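Local coordinates for hypothetical protein PH1505 (Pyrococcus horikoshii, PDB 2CYJ), which is of unknown function, a small single-chain archaeal protein that belongs to the DUF498/DUF598 (Mth938-like) family, at residues His46-Glu51 / Gly72-Leu77; Val63-Thr68 / Glu88-Pro93. All coordinates share one frame; numbering follows the deposited sequence. Where two conformers were deposited one is given.

Contact 1 of 2, residues His46-Glu51 / Gly72-Leu77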
loop_
_atom_site.group_PDB
_atom_site.type_symbol
_atom_site.label_atom_id
_atom_site.label_comp_id
_atom_site.label_asym_id
_atom_site.label_seq_id
_atom_site.Cartn_x
_atom_site.Cartn_y
_atom_site.Cartn_z
ATOM N N HIS A 46 -10.820 -5.546 -3.495
ATOM C CA HIS A 46 -9.908 -6.469 -4.177
ATOM C C HIS A 46 -9.385 -5.821 -5.450
ATOM O O HIS A 46 -8.438 -6.303 -6.081
ATOM C CB HIS A 46 -10.655 -7.741 -4.567
ATOM C CG HIS A 46 -10.108 -8.983 -3.942
ATOM N ND1 HIS A 46 -10.300 -10.232 -4.493
ATOM C CD2 HIS A 46 -9.413 -9.180 -2.796
ATOM C CE1 HIS A 46 -9.746 -11.143 -3.714
ATOM N NE2 HIS A 46 -9.202 -10.532 -2.677
ATOM N N LYS A 47 -10.058 -4.746 -5.837
ATOM C CA LYS A 47 -9.713 -3.968 -7.012
ATOM C C LYS A 47 -9.605 -2.540 -6.504
ATOM O O LYS A 47 -10.610 -1.839 -6.384
ATOM C CB LYS A 47 -10.825 -4.064 -8.058
ATOM C CG LYS A 47 -11.098 -5.472 -8.557
ATOM C CD LYS A 47 -9.933 -6.006 -9.367
ATOM C CE LYS A 47 -10.207 -7.427 -9.843
ATOM N NZ LYS A 47 -9.075 -7.972 -10.641
ATOM N N LEU A 48 -8.384 -2.117 -6.195
ATOM C CA LEU A 48 -8.161 -0.776 -5.670
ATOM C C LEU A 48 -8.473 0.225 -6.776
ATOM O O LEU A 48 -7.793 0.260 -7.802
ATOM C CB LEU A 48 -6.715 -0.644 -5.181
ATOM C CG LEU A 48 -6.512 0.464 -4.142
ATOM C CD1 LEU A 48 -5.294 0.148 -3.279
ATOM C CD2 LEU A 48 -6.385 1.813 -4.835
ATOM N N ASP A 49 -9.503 1.040 -6.580
ATOM C CA ASP A 49 -9.863 1.956 -7.647
ATOM C C ASP A 49 -9.283 3.359 -7.538
ATOM O O ASP A 49 -8.733 3.746 -6.507
ATOM C CB ASP A 49 -11.389 1.983 -7.864
ATOM C CG ASP A 49 -12.147 2.661 -6.752
ATOM O OD1 ASP A 49 -11.573 3.508 -6.041
ATOM O OD2 ASP A 49 -13.353 2.358 -6.615
ATOM N N PRO A 50 -9.380 4.137 -8.623
ATOM C CA PRO A 50 -8.822 5.488 -8.574
ATOM C C PRO A 50 -9.403 6.432 -7.543
ATOM O O PRO A 50 -8.693 7.293 -7.036
ATOM C CB PRO A 50 -8.976 5.979 -10.017
ATOM C CG PRO A 50 -10.162 5.235 -10.509
ATOM C CD PRO A 50 -9.954 3.849 -9.949
ATOM N N GLU A 51 -10.684 6.285 -7.229
ATOM C CA GLU A 51 -11.298 7.140 -6.223
ATOM C C GLU A 51 -10.595 6.947 -4.886
ATOM O O GLU A 51 -10.442 7.895 -4.112
ATOM C CB GLU A 51 -12.788 6.819 -6.072
ATOM C CG GLU A 51 -13.642 7.228 -7.272
ATOM C CD GLU A 51 -13.645 6.211 -8.414
ATOM O OE1 GLU A 51 -12.948 5.176 -8.330
ATOM O OE2 GLU A 51 -14.362 6.453 -9.407
ATOM N N GLY A 72 -1.456 -12.203 -2.663
ATOM C CA GLY A 72 -1.496 -11.413 -3.883
ATOM C C GLY A 72 -2.825 -11.281 -4.595
ATOM O O GLY A 72 -2.862 -11.136 -5.822
ATOM N N MET A 73 -3.919 -11.276 -3.841
ATOM C CA MET A 73 -5.237 -11.192 -4.455
ATOM C C MET A 73 -5.761 -9.801 -4.780
ATOM O O MET A 73 -6.780 -9.662 -5.465
ATOM C CB MET A 73 -6.244 -11.949 -3.596
ATOM C CG MET A 73 -5.862 -13.400 -3.442
ATOM S SD MET A 73 -7.204 -14.393 -2.790
ATOM C CE MET A 73 -6.402 -16.003 -2.677
ATOM N N LEU A 74 -5.071 -8.774 -4.303
ATOM C CA LEU A 74 -5.485 -7.405 -4.583
ATOM C C LEU A 74 -4.728 -6.876 -5.789
ATOM O O LEU A 74 -3.591 -7.256 -6.030
ATOM C CB LEU A 74 -5.179 -6.498 -3.388
ATOM C CG LEU A 74 -5.378 -4.998 -3.638
ATOM C CD1 LEU A 74 -6.838 -4.717 -3.934
ATOM C CD2 LEU A 74 -4.909 -4.205 -2.429
ATOM N N SER A 75 -5.349 -5.999 -6.561
ATOM C CA SER A 75 -4.632 -5.416 -7.680
ATOM C C SER A 75 -5.181 -4.037 -7.971
ATOM O O SER A 75 -6.330 -3.741 -7.640
ATOM C CB SER A 75 -4.739 -6.292 -8.927
ATOM O OG SER A 75 -6.063 -6.318 -9.414
ATOM N N LEU A 76 -4.340 -3.195 -8.561
ATOM C CA LEU A 76 -4.731 -1.846 -8.948
ATOM C C LEU A 76 -5.519 -1.927 -10.244
ATOM O O LEU A 76 -5.116 -2.631 -11.174
ATOM C CB LEU A 76 -3.496 -0.982 -9.220
ATOM C CG LEU A 76 -2.599 -0.541 -8.068
ATOM C CD1 LEU A 76 -1.344 0.113 -8.622
ATOM C CD2 LEU A 76 -3.364 0.425 -7.178
ATOM N N LEU A 77 -6.637 -1.216 -10.317
ATOM C CA LEU A 77 -7.412 -1.211 -11.547
ATOM C C LEU A 77 -6.598 -0.428 -12.574
ATOM O O LEU A 77 -5.710 0.349 -12.218
ATOM C CB LEU A 77 -8.765 -0.535 -11.330
ATOM C CG LEU A 77 -9.834 -1.370 -10.625
ATOM C CD1 LEU A 77 -11.084 -0.534 -10.427
ATOM C CD2 LEU A 77 -10.146 -2.613 -11.460
HETATM O O HOH W 1 -7.185 -8.544 -8.276
#
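Ser75 N, Leu48 N and Leu77 N are the donors that join two short parallel strands, 47-48 and 75-76. Ser75 N gives its hydrogen to His46 O, standing 37° out of that carbonyl plane, and the returning bond runs from Leu48 N to Ser75 O at 3.0 Å. Leu77 N then meets Leu48 O almost straight, with 173° at the hydrogen; the same oxygen also accepts from the hydroxyl of Ser80, so two donors grip it. Ser75 O has a further, softer partner in the CA of Lys47.

Lys47 and Ser75 share one face of the pair. Lys47 NZ and Ser75 OG stand 3.6 Å apart without a direct hydrogen bond, and a water bridges them: it accepts from Lys47 NZ, lies 2.7 Å from Ser75 OG and donates to Met73 O. Met73 O also sits 3.6 Å above the centre of the His46 ring, while Met73 CB touches the ring at NE2. A long lysine suits this outer face, since its methylenes cover Leu77 CD2 while its NZ, normally an ammonium, donates to the water. On the other face Leu48 and Leu76 lie side by side, CB to CD2 4.0 Å, as apolar residues turned to the interior.

Asp49, at an N-cap position, has CG between its backbone N and carbonyl carbon (chi1 71°), and OD1 accepts from Glu52 N; its own N donates to Ser38 OG. Leu77 CD1 packs on Asp49 CB. This is a minimal two-stranded parallel sheet whose strands lead directly into helices 50-54 and 78-83.

Contact 2 of 2, residues Val63-Thr68 / Glu88-Pro93. With SO4 (sulfate ion), chain C.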
loop_
_atom_site.group_PDB
_atom_site.type_symbol
_atom_site.label_atom_id
_atom_site.label_comp_id
_atom_site.label_asym_id
_atom_site.label_seq_id
_atom_site.Cartn_x
_atom_site.Cartn_y
_atom_site.Cartn_z
ATOM N N VAL A 63 7.837 6.444 -6.059
ATOM C CA VAL A 63 7.428 5.061 -6.161
ATOM C C VAL A 63 6.140 4.763 -5.426
ATOM O O VAL A 63 5.975 5.209 -4.294
ATOM C CB VAL A 63 8.511 4.154 -5.517
ATOM C CG1 VAL A 63 8.090 2.686 -5.578
ATOM C CG2 VAL A 63 9.858 4.362 -6.196
ATOM N N LEU A 64 5.228 4.046 -6.080
ATOM C CA LEU A 64 4.008 3.571 -5.425
ATOM C C LEU A 64 4.255 2.071 -5.271
ATOM O O LEU A 64 4.438 1.351 -6.263
ATOM C CB LEU A 64 2.738 3.775 -6.268
ATOM C CG LEU A 64 1.523 3.032 -5.668
ATOM C CD1 LEU A 64 1.120 3.635 -4.319
ATOM C CD2 LEU A 64 0.357 3.072 -6.638
ATOM N N LEU A 65 4.294 1.611 -4.024
ATOM C CA LEU A 65 4.517 0.204 -3.719
ATOM C C LEU A 65 3.248 -0.368 -3.108
ATOM O O LEU A 65 2.752 0.126 -2.094
ATOM C CB LEU A 65 5.699 0.054 -2.754
ATOM C CG LEU A 65 6.123 -1.352 -2.289
ATOM C CD1 LEU A 65 5.251 -1.804 -1.128
ATOM C CD2 LEU A 65 6.078 -2.327 -3.452
ATOM N N VAL A 66 2.711 -1.401 -3.740
ATOM C CA VAL A 66 1.495 -2.021 -3.238
ATOM C C VAL A 66 1.732 -3.452 -2.782
ATOM O O VAL A 66 2.234 -4.275 -3.551
ATOM C CB VAL A 66 0.369 -2.044 -4.317
ATOM C CG1 VAL A 66 -0.924 -2.619 -3.730
ATOM C CG2 VAL A 66 0.118 -0.631 -4.852
ATOM N N GLY A 67 1.403 -3.716 -1.518
ATOM C CA GLY A 67 1.470 -5.056 -0.947
ATOM C C GLY A 67 0.077 -5.578 -1.277
ATOM O O GLY A 67 -0.926 -5.156 -0.682
ATOM N N THR A 68 0.020 -6.505 -2.229
ATOM C CA THR A 68 -1.238 -7.024 -2.751
ATOM C C THR A 68 -1.941 -8.100 -1.952
ATOM O O THR A 68 -2.831 -8.777 -2.472
ATOM C CB THR A 68 -0.997 -7.536 -4.176
ATOM O OG1 THR A 68 0.033 -8.529 -4.137
ATOM C CG2 THR A 68 -0.548 -6.388 -5.089
ATOM N N GLU A 88 7.114 5.080 -10.584
ATOM C CA GLU A 88 7.621 3.713 -10.595
ATOM C C GLU A 88 6.560 2.984 -9.763
ATOM O O GLU A 88 6.294 3.372 -8.629
ATOM C CB GLU A 88 9.003 3.666 -9.936
ATOM C CG GLU A 88 9.641 2.281 -9.834
ATOM C CD GLU A 88 11.083 2.343 -9.363
ATOM O OE1 GLU A 88 11.591 3.460 -9.121
ATOM O OE2 GLU A 88 11.712 1.274 -9.232
ATOM N N VAL A 89 5.924 1.968 -10.338
ATOM C CA VAL A 89 4.862 1.250 -9.641
ATOM C C VAL A 89 5.188 -0.221 -9.459
ATOM O O VAL A 89 5.448 -0.946 -10.420
ATOM C CB VAL A 89 3.519 1.415 -10.391
ATOM C CG1 VAL A 89 2.415 0.625 -9.696
ATOM C CG2 VAL A 89 3.150 2.902 -10.455
ATOM N N ILE A 90 5.159 -0.650 -8.206
ATOM C CA ILE A 90 5.495 -2.013 -7.837
ATOM C C ILE A 90 4.321 -2.677 -7.123
ATOM O O ILE A 90 3.772 -2.123 -6.167
ATOM C CB ILE A 90 6.685 -2.009 -6.870
ATOM C CG1 ILE A 90 7.833 -1.179 -7.448
ATOM C CG2 ILE A 90 7.150 -3.449 -6.600
ATOM C CD1 ILE A 90 8.975 -0.973 -6.467
ATOM N N GLU A 91 3.938 -3.861 -7.586
ATOM C CA GLU A 91 2.848 -4.606 -6.965
ATOM C C GLU A 91 3.349 -6.012 -6.683
ATOM O O GLU A 91 3.624 -6.770 -7.616
ATOM C CB GLU A 91 1.640 -4.668 -7.898
ATOM C CG GLU A 91 0.996 -3.330 -8.189
ATOM C CD GLU A 91 -0.321 -3.487 -8.920
ATOM O OE1 GLU A 91 -0.405 -3.086 -10.101
ATOM O OE2 GLU A 91 -1.277 -4.020 -8.316
ATOM N N LYS A 92 3.469 -6.355 -5.403
ATOM C CA LYS A 92 3.943 -7.677 -4.990
ATOM C C LYS A 92 3.198 -8.176 -3.765
ATOM O O LYS A 92 2.682 -7.373 -2.988
ATOM C CB LYS A 92 5.427 -7.632 -4.613
ATOM C CG LYS A 92 6.366 -7.221 -5.735
ATOM C CD LYS A 92 6.350 -8.229 -6.850
ATOM C CE LYS A 92 7.080 -7.681 -8.061
ATOM N NZ LYS A 92 7.180 -8.703 -9.132
ATOM N N PRO A 93 3.125 -9.509 -3.578
ATOM C CA PRO A 93 2.440 -10.053 -2.402
ATOM C C PRO A 93 3.060 -9.356 -1.185
ATOM O O PRO A 93 4.246 -9.011 -1.171
ATOM C CB PRO A 93 2.741 -11.543 -2.487
ATOM C CG PRO A 93 2.745 -11.771 -3.997
ATOM C CD PRO A 93 3.558 -10.589 -4.485
HETATM S S SO4 C . 10.056 -10.011 -8.336
HETATM O O1 SO4 C . 9.874 -8.568 -8.102
HETATM O O2 SO4 C . 11.487 -10.338 -8.185
HETATM O O3 SO4 C . 9.243 -10.762 -7.365
HETATM O O4 SO4 C . 9.608 -10.360 -9.697
#
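Two neighbouring parallel strands of the central mixed sheet, 63-68 and 88-92, meet here in regular register, the second being an outermost strand of that sheet. Their axes approach to 4.7 Å and differ in direction by 8°. Five backbone bonds alternate between them: Leu64 N to Glu88 O, Ile90 N to Leu64 O, Val66 N to Ile90 O (2.7 Å, the shortest), Lys92 N to Val66 O, and Thr68 N to Lys92 O. In the last, the donor stands 39° above the carbonyl plane; Pro93 follows at the N-cap position of helix 94-104.

Val63, Leu64, Leu65 and Val66 are apolar, as fits a buried strand with a strand on either edge; beta-branched valine also suits the extended backbone. In one of its two conformers Leu65 brings CD2 3.5 Å from Ile90 CB, a closeness that is doubtful evidence of strain. Ile90 CG1 is anti to the carbonyl carbon (chi1 -52°), and from it CD1 reaches Val63 CG1 at 3.9 Å. Beside them the extended Glu88 chain runs alongside Val63, OE1 3.5 Å from CG2, while that carboxylate oxygen pairs with Lys108. Across the sheet, Glu91 CG rests on Val66 CB at 4.1 Å, and the Thr68 and Glu91 side chains cross at about a right angle, CG2 touching CB. The Lys92 chain, bent at chi2, passes Ala97 and brings NZ into weak bonds with a sulfate, 2.9 Å to O1 and 3.0 Å to O4.

Helix 94-104 covers the Leu65-Ile90 face through Ala97 and Leu100, strand 75-76 places Leu76 against Leu64, Val66 and Val89, and strand 110-115 flanks 63-68 on its other edge.

Overall arrangement
Contacts 1 and 2 have centres about 11 Å apart and alternate along the chain: strand 63-68 follows helix 50-54 and is itself followed by strand 75-76. They touch directly. Leu74 N lies 2.9 Å from Thr68 O, a probable hydrogen bond that ties the start of segment 72-77 back to Thr68, and Leu76 N lies 3.2 Å from Glu91 OE2, which gives that carboxylate a probable backbone partner. Apolar packing completes the join, with Leu76 CD1 3.9 Å from Val89 CG1. The small sheet of contact 1 thus lies against one face of the central sheet, while helix 94-104 covers the other. No functional site is known; the sulfate at contact 2 is probably from the crystallisation liquor.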